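Local coordinates for protein RmpD (Hexulose-6-phosphate synthase) (Streptococcus mutans, PDB 3EXR) that belongs to the orotidine 5'-phosphate decarboxylase/HUMPS family of TIM-barrel proteins and forms a two-chain assembly, at residues Val10-Ser15 against Asp32-Gly37. Numbering follows the deposited sequence.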
ATOM      1  N   VAL A  10       0.137  -5.809  18.408  1.00  9.44           N
ATOM      2  CA  VAL A  10       0.894  -6.828  17.677  1.00  9.66           C
ATOM      3  C   VAL A  10       0.566  -6.754  16.186  1.00  9.32           C
ATOM      4  O   VAL A  10      -0.605  -6.750  15.802  1.00  9.39           O
ATOM      5  CB  VAL A  10       0.641  -8.282  18.197  1.00  9.67           C
ATOM      6  CG1 VAL A  10      -0.829  -8.700  18.040  1.00 11.86           C
ATOM      7  CG2 VAL A  10       1.521  -9.267  17.477  1.00 10.84           C
ATOM      8  N   ALA A  11       1.615  -6.625  15.388  1.00  8.74           N
ATOM      9  CA  ALA A  11       1.514  -6.653  13.940  1.00  9.36           C
ATOM     10  C   ALA A  11       1.657  -8.090  13.477  1.00  9.21           C
ATOM     11  O   ALA A  11       2.573  -8.802  13.903  1.00  9.99           O
ATOM     12  CB  ALA A  11       2.640  -5.799  13.327  1.00 10.36           C
ATOM     13  N   LEU A  12       0.772  -8.491  12.568  1.00  8.49           N
ATOM     14  CA  LEU A  12       0.827  -9.789  11.882  1.00  8.80           C
ATOM     15  C   LEU A  12       1.204  -9.576  10.422  1.00  8.65           C
ATOM     16  O   LEU A  12       0.379  -9.175   9.595  1.00  8.05           O
ATOM     17  CB  LEU A  12      -0.500 -10.528  11.994  1.00  9.46           C
ATOM     18  CG  LEU A  12      -1.193 -10.495  13.355  1.00  9.25           C
ATOM     19  CD1 LEU A  12      -2.653 -10.844  13.187  1.00 10.04           C
ATOM     20  CD2 LEU A  12      -0.463 -11.427  14.330  1.00 10.87           C
ATOM     21  N   ASP A  13       2.471  -9.805  10.102  1.00  8.88           N
ATOM     22  CA  ASP A  13       3.007  -9.511   8.773  1.00  9.73           C
ATOM     23  C   ASP A  13       3.334 -10.768   7.973  1.00  9.68           C
ATOM     24  O   ASP A  13       4.115 -10.718   7.018  1.00 10.16           O
ATOM     25  CB  ASP A  13       4.235  -8.595   8.858  1.00 10.33           C
ATOM     26  CG  ASP A  13       3.951  -7.267   9.579  1.00 11.17           C
ATOM     27  OD1 ASP A  13       2.974  -6.592   9.190  1.00 12.21           O
ATOM     28  OD2 ASP A  13       4.692  -6.859  10.529  1.00 14.99           O
ATOM     29  N   HIS A  14       2.693 -11.872   8.348  1.00  9.26           N
ATOM     30  CA  HIS A  14       2.900 -13.188   7.754  1.00  8.85           C
ATOM     31  C   HIS A  14       2.456 -13.217   6.298  1.00  9.20           C
ATOM     32  O   HIS A  14       1.584 -12.449   5.873  1.00  9.59           O
ATOM     33  CB  HIS A  14       2.141 -14.249   8.566  1.00  8.83           C
ATOM     34  CG  HIS A  14       2.448 -14.190  10.031  1.00  7.86           C
ATOM     35  ND1 HIS A  14       1.872 -13.260  10.868  1.00  8.44           N
ATOM     36  CD2 HIS A  14       3.320 -14.888  10.784  1.00  8.93           C
ATOM     37  CE1 HIS A  14       2.357 -13.414  12.090  1.00  8.64           C
ATOM     38  NE2 HIS A  14       3.243 -14.391  12.061  1.00  8.14           N
ATOM     39  N   SER A  15       3.083 -14.101   5.532  1.00  9.28           N
ATOM     40  CA  SER A  15       2.752 -14.276   4.127  1.00 10.03           C
ATOM     41  C   SER A  15       1.644 -15.299   3.842  1.00 10.34           C
ATOM     42  O   SER A  15       1.350 -15.597   2.688  1.00 10.28           O
ATOM     43  CB  SER A  15       4.026 -14.615   3.346  1.00 10.39           C
ATOM     44  OG  SER A  15       4.904 -13.509   3.274  1.00 10.49           O
ATOM     45  N   ASP A  32      -3.483  -5.077  23.444  1.00 10.65           N
ATOM     46  CA  ASP A  32      -4.600  -4.137  23.342  1.00 10.44           C
ATOM     47  C   ASP A  32      -5.107  -3.993  21.909  1.00 10.83           C
ATOM     48  O   ASP A  32      -6.269  -3.638  21.688  1.00 11.18           O
ATOM     49  CB  ASP A  32      -4.143  -2.768  23.849  1.00 11.20           C
ATOM     50  CG  ASP A  32      -3.595  -2.842  25.234  1.00 12.29           C
ATOM     51  OD1 ASP A  32      -4.375  -3.292  26.104  1.00 13.18           O
ATOM     52  OD2 ASP A  32      -2.419  -2.491  25.474  1.00 13.05           O
ATOM     53  N   VAL A  33      -4.204  -4.180  20.955  1.00  9.98           N
ATOM     54  CA  VAL A  33      -4.535  -3.959  19.537  1.00  8.79           C
ATOM     55  C   VAL A  33      -3.917  -5.080  18.672  1.00  9.63           C
ATOM     56  O   VAL A  33      -2.752  -5.446  18.874  1.00  8.63           O
ATOM     57  CB  VAL A  33      -3.962  -2.603  19.025  1.00  9.24           C
ATOM     58  CG1 VAL A  33      -4.432  -2.273  17.640  1.00  8.03           C
ATOM     59  CG2 VAL A  33      -4.239  -1.444  19.996  1.00  7.52           C
ATOM     60  N   ILE A  34      -4.699  -5.621  17.740  1.00  9.11           N
ATOM     61  CA  ILE A  34      -4.214  -6.646  16.797  1.00  9.71           C
ATOM     62  C   ILE A  34      -4.299  -6.091  15.383  1.00  8.34           C
ATOM     63  O   ILE A  34      -5.336  -5.582  14.967  1.00  8.59           O
ATOM     64  CB  ILE A  34      -5.034  -7.961  16.895  1.00 10.18           C
ATOM     65  CG1 ILE A  34      -4.969  -8.505  18.315  1.00 11.84           C
ATOM     66  CG2 ILE A  34      -4.485  -9.004  15.936  1.00 10.93           C
ATOM     67  CD1 ILE A  34      -5.970  -9.522  18.618  1.00 13.11           C
ATOM     68  N   GLU A  35      -3.205  -6.215  14.642  1.00  7.65           N
ATOM     69  CA  GLU A  35      -3.069  -5.582  13.323  1.00  7.67           C
ATOM     70  C   GLU A  35      -2.825  -6.632  12.236  1.00  7.49           C
ATOM     71  O   GLU A  35      -1.882  -7.416  12.308  1.00  7.62           O
ATOM     72  CB  GLU A  35      -1.911  -4.573  13.312  1.00  7.18           C
ATOM     73  CG  GLU A  35      -1.560  -4.045  11.926  1.00  8.23           C
ATOM     74  CD  GLU A  35      -0.491  -2.970  11.964  1.00  9.58           C
ATOM     75  OE1 GLU A  35       0.380  -3.000  12.872  1.00  9.99           O
ATOM     76  OE2 GLU A  35      -0.533  -2.054  11.105  1.00 11.76           O
ATOM     77  N   ALA A  36      -3.699  -6.635  11.236  1.00  6.88           N
ATOM     78  CA  ALA A  36      -3.477  -7.389  10.014  1.00  7.86           C
ATOM     79  C   ALA A  36      -2.545  -6.579   9.128  1.00  7.61           C
ATOM     80  O   ALA A  36      -2.960  -5.551   8.549  1.00  7.24           O
ATOM     81  CB  ALA A  36      -4.812  -7.617   9.294  1.00  7.86           C
ATOM     82  N   GLY A  37      -1.291  -7.010   9.025  1.00  7.67           N
ATOM     83  CA  GLY A  37      -0.291  -6.233   8.321  1.00  8.28           C
ATOM     84  C   GLY A  37      -0.438  -6.264   6.808  1.00  7.31           C
ATOM     85  O   GLY A  37      -1.044  -7.179   6.255  1.00  7.96           O
TER
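The first two parallel strands of the TIM barrel meet where Val10, Ala11 and Leu12 pair with Ile34, Glu35 and Ala36; they are the strands of a beta-alpha-beta unit whose crossover is helix 17-27. Their N-to-C directions differ by 19°, and the bonding pattern is that of parallel strands: Val10 bonds Val33 and Glu35, the residues flanking its partner Ile34, and Leu12 bonds Glu35 and Gly37, which flank Ala36. Val10 gives its N-H to Val33 O and takes the N-H of Glu35 on its own O, at 2.9 Å from Glu35 N. Two residues on, Leu12 repeats the scheme: its N lies 2.9 Å from Glu35 O, and its O accepts from Gly37 N. This last bond, 2.8 Å between Gly37 N and Leu12 O, is more bent at the acceptor, the carbonyl angle falling to 142°, where the strand gives way to a helix with Gly37 as N-cap.

Val10, Leu12, Ile34 and Ala36 share the face turned to the surrounding helices, with Val10 and Leu12 also packing on helix 17-27. Leu12 CD1 meets the Ile34 CG2 branch at 3.8 Å, the two side chains crossing at a slant. Leu12 CG stands beside its own backbone N (chi1 -42°), which sets CG against the oxygen that Leu12 N also bonds, 3.3 Å from Glu35 O. Ile34 reaches Val10 with its other branch, CG1 to CG1 at 4.2 Å.

Ala11 and Glu35 point to the barrel interior. Extended, with CG anti to the backbone N, Glu35 brings OE1 alongside Ala11; OE1 is hydrogen-bonded to Gln9 NE2, while OE2 lies close to Asp64 OD2. At the strand ends the carboxylate of Asp13 reaches across to Gly37, OD1 standing 3.4 Å from Gly37 CA.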